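Local coordinates for protein alcohol oxidase (Myceliophthora thermophila, PDB 6F74) that binds FAD as a VAO-type flavoprotein of the oxygen-dependent FAD-linked oxidoreductase family and probably oxidises alcohol substrates, at residues Ile434-Arg438 against Asn542-Gly546. Numbering follows the deposited sequence.
Sequences IITSR and NEGDG. With FAD (flavin-adenine dinucleotide), chain I.
No direct amide-to-carbonyl bond joins the backbones here; waters 2 and 3 bridge them, and water 1 ties Ile435 O to the Asp545 carboxylate. Ile435-Arg438 is extended, in an edge strand of the seven-stranded antiparallel sheet; Thr436 pairs with Ser502 of strand 498-503 on one edge, and the irregular loop Asn542-Gly546 crosses the other, with the CA atoms of Thr436 and Asp545 4.5 Å apart. Water 1 donates to Ile435 O (3.0 Å) and Asp545 OD1 (2.6 Å); water 2 accepts from Ile435 N (2.9 Å) and lies 3.1 Å from Gly544 O; water 3 accepts from Ser437 N (3.0 Å) and Asp545 N (3.1 Å). Ser437 (chi1 p) donates OG to Glu543 O at 2.6 Å, and Asp545 CA approaches Ile435 O at 3.3 Å in a CA-H...O contact. Gly544, nearly fully extended, brings its CA 3.4 Å from Ser437 OG. Ile435 (p, t) lays CD1 3.7 Å from Glu543 CB. Beyond it Glu543 OE2 lies 3.6 Å from FAD C10, while OE1 is hydrogen-bonded to His246, and Asp545 OD2 to Thr523. This berberine-bridge-like loop thus meets sheet and cofactor together: buried, ordered waters complete the strand edge, and Ser437 ties directly to the carbonyl of Glu543, an FAD-pocket residue.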
loop_
_atom_site.group_PDB
_atom_site.type_symbol
_atom_site.label_atom_id
_atom_site.label_comp_id
_atom_site.label_asym_id
_atom_site.label_seq_id
_atom_site.Cartn_x
_atom_site.Cartn_y
_atom_site.Cartn_z
ATOM N N ILE A 434 9.717 -6.828 -2.287
ATOM C CA ILE A 434 10.241 -6.782 -3.663
ATOM C C ILE A 434 9.198 -7.465 -4.532
ATOM O O ILE A 434 9.195 -8.678 -4.705
ATOM C CB ILE A 434 11.625 -7.463 -3.828
ATOM C CG1 ILE A 434 12.562 -7.010 -2.696
ATOM C CG2 ILE A 434 12.187 -7.131 -5.219
ATOM C CD1 ILE A 434 13.976 -7.525 -2.809
ATOM N N ILE A 435 8.268 -6.645 -5.022
ATOM C CA ILE A 435 7.148 -7.111 -5.814
ATOM C C ILE A 435 7.008 -6.283 -7.076
ATOM O O ILE A 435 7.591 -5.181 -7.207
ATOM C CB ILE A 435 5.821 -7.082 -5.006
ATOM C CG1 ILE A 435 5.472 -5.651 -4.567
ATOM C CG2 ILE A 435 5.923 -8.010 -3.794
ATOM C CD1 ILE A 435 4.099 -5.463 -3.924
ATOM N N THR A 436 6.223 -6.828 -7.999
ATOM C CA THR A 436 5.784 -6.091 -9.202
ATOM C C THR A 436 4.277 -6.265 -9.328
ATOM O O THR A 436 3.720 -7.287 -8.906
ATOM C CB THR A 436 6.507 -6.598 -10.468
ATOM O OG1 THR A 436 6.060 -5.883 -11.611
ATOM C CG2 THR A 436 6.299 -8.146 -10.659
ATOM N N SER A 437 3.584 -5.255 -9.843
ATOM C CA SER A 437 2.132 -5.368 -10.012
ATOM C C SER A 437 1.758 -4.950 -11.424
ATOM O O SER A 437 2.435 -4.110 -12.064
ATOM C CB SER A 437 1.349 -4.573 -8.962
ATOM O OG SER A 437 1.743 -3.211 -8.845
ATOM N N ARG A 438 0.728 -5.623 -11.926
ATOM C CA ARG A 438 0.232 -5.384 -13.257
ATOM C C ARG A 438 -1.282 -5.489 -13.282
ATOM O O ARG A 438 -1.860 -6.521 -12.911
ATOM C CB ARG A 438 0.849 -6.350 -14.252
ATOM C CG ARG A 438 0.678 -5.884 -15.701
ATOM C CD ARG A 438 1.600 -4.729 -16.018
ATOM N NE ARG A 438 1.380 -4.162 -17.342
ATOM C CZ ARG A 438 1.834 -2.962 -17.735
ATOM N NH1 ARG A 438 2.539 -2.176 -16.904
ATOM N NH2 ARG A 438 1.575 -2.542 -18.972
ATOM N N ASN A 542 1.250 1.644 -4.847
ATOM C CA ASN A 542 1.302 1.314 -3.414
ATOM C C ASN A 542 1.850 -0.073 -3.138
ATOM O O ASN A 542 2.442 -0.312 -2.065
ATOM C CB ASN A 542 -0.090 1.427 -2.758
ATOM C CG ASN A 542 -0.553 2.847 -2.578
ATOM O OD1 ASN A 542 0.236 3.792 -2.676
ATOM N ND2 ASN A 542 -1.852 3.017 -2.277
ATOM N N GLU A 543 1.620 -0.980 -4.085
ATOM C CA GLU A 543 2.116 -2.352 -4.009
ATOM C C GLU A 543 2.631 -2.654 -5.406
ATOM O O GLU A 543 1.950 -3.273 -6.237
ATOM C CB GLU A 543 1.035 -3.339 -3.552
ATOM C CG GLU A 543 0.634 -3.186 -2.075
ATOM C CD GLU A 543 -0.628 -3.968 -1.680
ATOM O OE1 GLU A 543 -1.505 -4.129 -2.552
ATOM O OE2 GLU A 543 -0.801 -4.419 -0.491
ATOM N N GLY A 544 3.846 -2.193 -5.647
ATOM C CA GLY A 544 4.398 -2.184 -6.978
ATOM C C GLY A 544 5.904 -2.056 -7.008
ATOM O O GLY A 544 6.567 -2.064 -5.976
ATOM N N ASP A 545 6.425 -1.973 -8.226
ATOM C CA ASP A 545 7.866 -2.119 -8.479
ATOM C C ASP A 545 8.517 -0.763 -8.534
ATOM O O ASP A 545 8.504 -0.115 -9.563
ATOM C CB ASP A 545 8.072 -2.833 -9.813
ATOM C CG ASP A 545 9.537 -3.170 -10.096
ATOM O OD1 ASP A 545 10.413 -2.861 -9.285
ATOM O OD2 ASP A 545 9.813 -3.793 -11.147
ATOM N N GLY A 546 9.147 -0.374 -7.442
ATOM C CA GLY A 546 9.788 0.940 -7.343
ATOM C C GLY A 546 11.115 0.984 -8.065
ATOM O O GLY A 546 11.659 2.070 -8.199
HETATM P PA FAD I . 3.156 5.776 5.327
HETATM O O1A FAD I . 4.435 4.953 5.204
HETATM O O2A FAD I . 2.942 6.485 6.627
HETATM O O5B FAD I . 3.152 6.808 4.131
HETATM C C5B FAD I . 3.086 6.335 2.814
HETATM C C4B FAD I . 3.395 7.479 1.865
HETATM O O4B FAD I . 2.362 8.436 2.026
HETATM C C3B FAD I . 4.680 8.227 2.115
HETATM O O3B FAD I . 5.111 8.765 0.859
HETATM C C2B FAD I . 4.275 9.393 2.983
HETATM O O2B FAD I . 5.047 10.586 2.802
HETATM C C1B FAD I . 2.880 9.674 2.492
HETATM N N9A FAD I . 1.939 10.207 3.483
HETATM C C8A FAD I . 1.422 9.552 4.531
HETATM N N7A FAD I . 0.559 10.334 5.208
HETATM C C5A FAD I . 0.521 11.501 4.571
HETATM C C6A FAD I . -0.213 12.749 4.780
HETATM N N6A FAD I . -1.056 12.804 5.837
HETATM N N1A FAD I . 0.015 13.765 3.908
HETATM C C2A FAD I . 0.883 13.630 2.871
HETATM N N3A FAD I . 1.576 12.492 2.608
HETATM C C4A FAD I . 1.421 11.418 3.425
HETATM N N1 FAD I . -2.926 -1.312 0.489
HETATM C C2 FAD I . -4.095 -1.658 -0.096
HETATM O O2 FAD I . -4.460 -1.040 -1.128
HETATM N N3 FAD I . -4.891 -2.622 0.408
HETATM C C4 FAD I . -4.562 -3.330 1.503
HETATM O O4 FAD I . -5.292 -4.236 1.957
HETATM C C4X FAD I . -3.290 -3.028 2.193
HETATM N N5 FAD I . -2.903 -3.710 3.290
HETATM C C5X FAD I . -1.735 -3.404 3.906
HETATM C C6 FAD I . -1.360 -4.107 5.050
HETATM C C7 FAD I . -0.187 -3.820 5.727
HETATM C C7M FAD I . 0.077 -4.692 6.930
HETATM C C8 FAD I . 0.695 -2.724 5.234
HETATM C C8M FAD I . 1.977 -2.311 5.945
HETATM C C9 FAD I . 0.337 -2.036 4.079
HETATM C C9A FAD I . -0.852 -2.317 3.384
HETATM N N10 FAD I . -1.266 -1.613 2.220
HETATM C C10 FAD I . -2.477 -1.955 1.602
HETATM C "C1'" FAD I . -0.429 -0.579 1.567
HETATM C "C2'" FAD I . -0.693 0.867 1.826
HETATM O "O2'" FAD I . -1.762 1.261 0.969
HETATM C "C3'" FAD I . 0.549 1.683 1.454
HETATM O "O3'" FAD I . 1.734 1.159 2.078
HETATM C "C4'" FAD I . 0.385 3.155 1.807
HETATM O "O4'" FAD I . 1.564 3.872 1.428
HETATM C "C5'" FAD I . 0.102 3.341 3.290
HETATM O "O5'" FAD I . -0.058 4.715 3.595
HETATM P P FAD I . 0.348 5.093 5.078
HETATM O O1P FAD I . -0.299 4.138 6.043
HETATM O O2P FAD I . 0.115 6.561 5.212
HETATM O O3P FAD I . 1.930 4.758 5.021
HETATM O O HOH W 1 10.397 -4.074 -7.031
HETATM O O HOH W 2 8.326 -3.852 -4.154
HETATM O O HOH W 3 4.521 -2.489 -10.554
#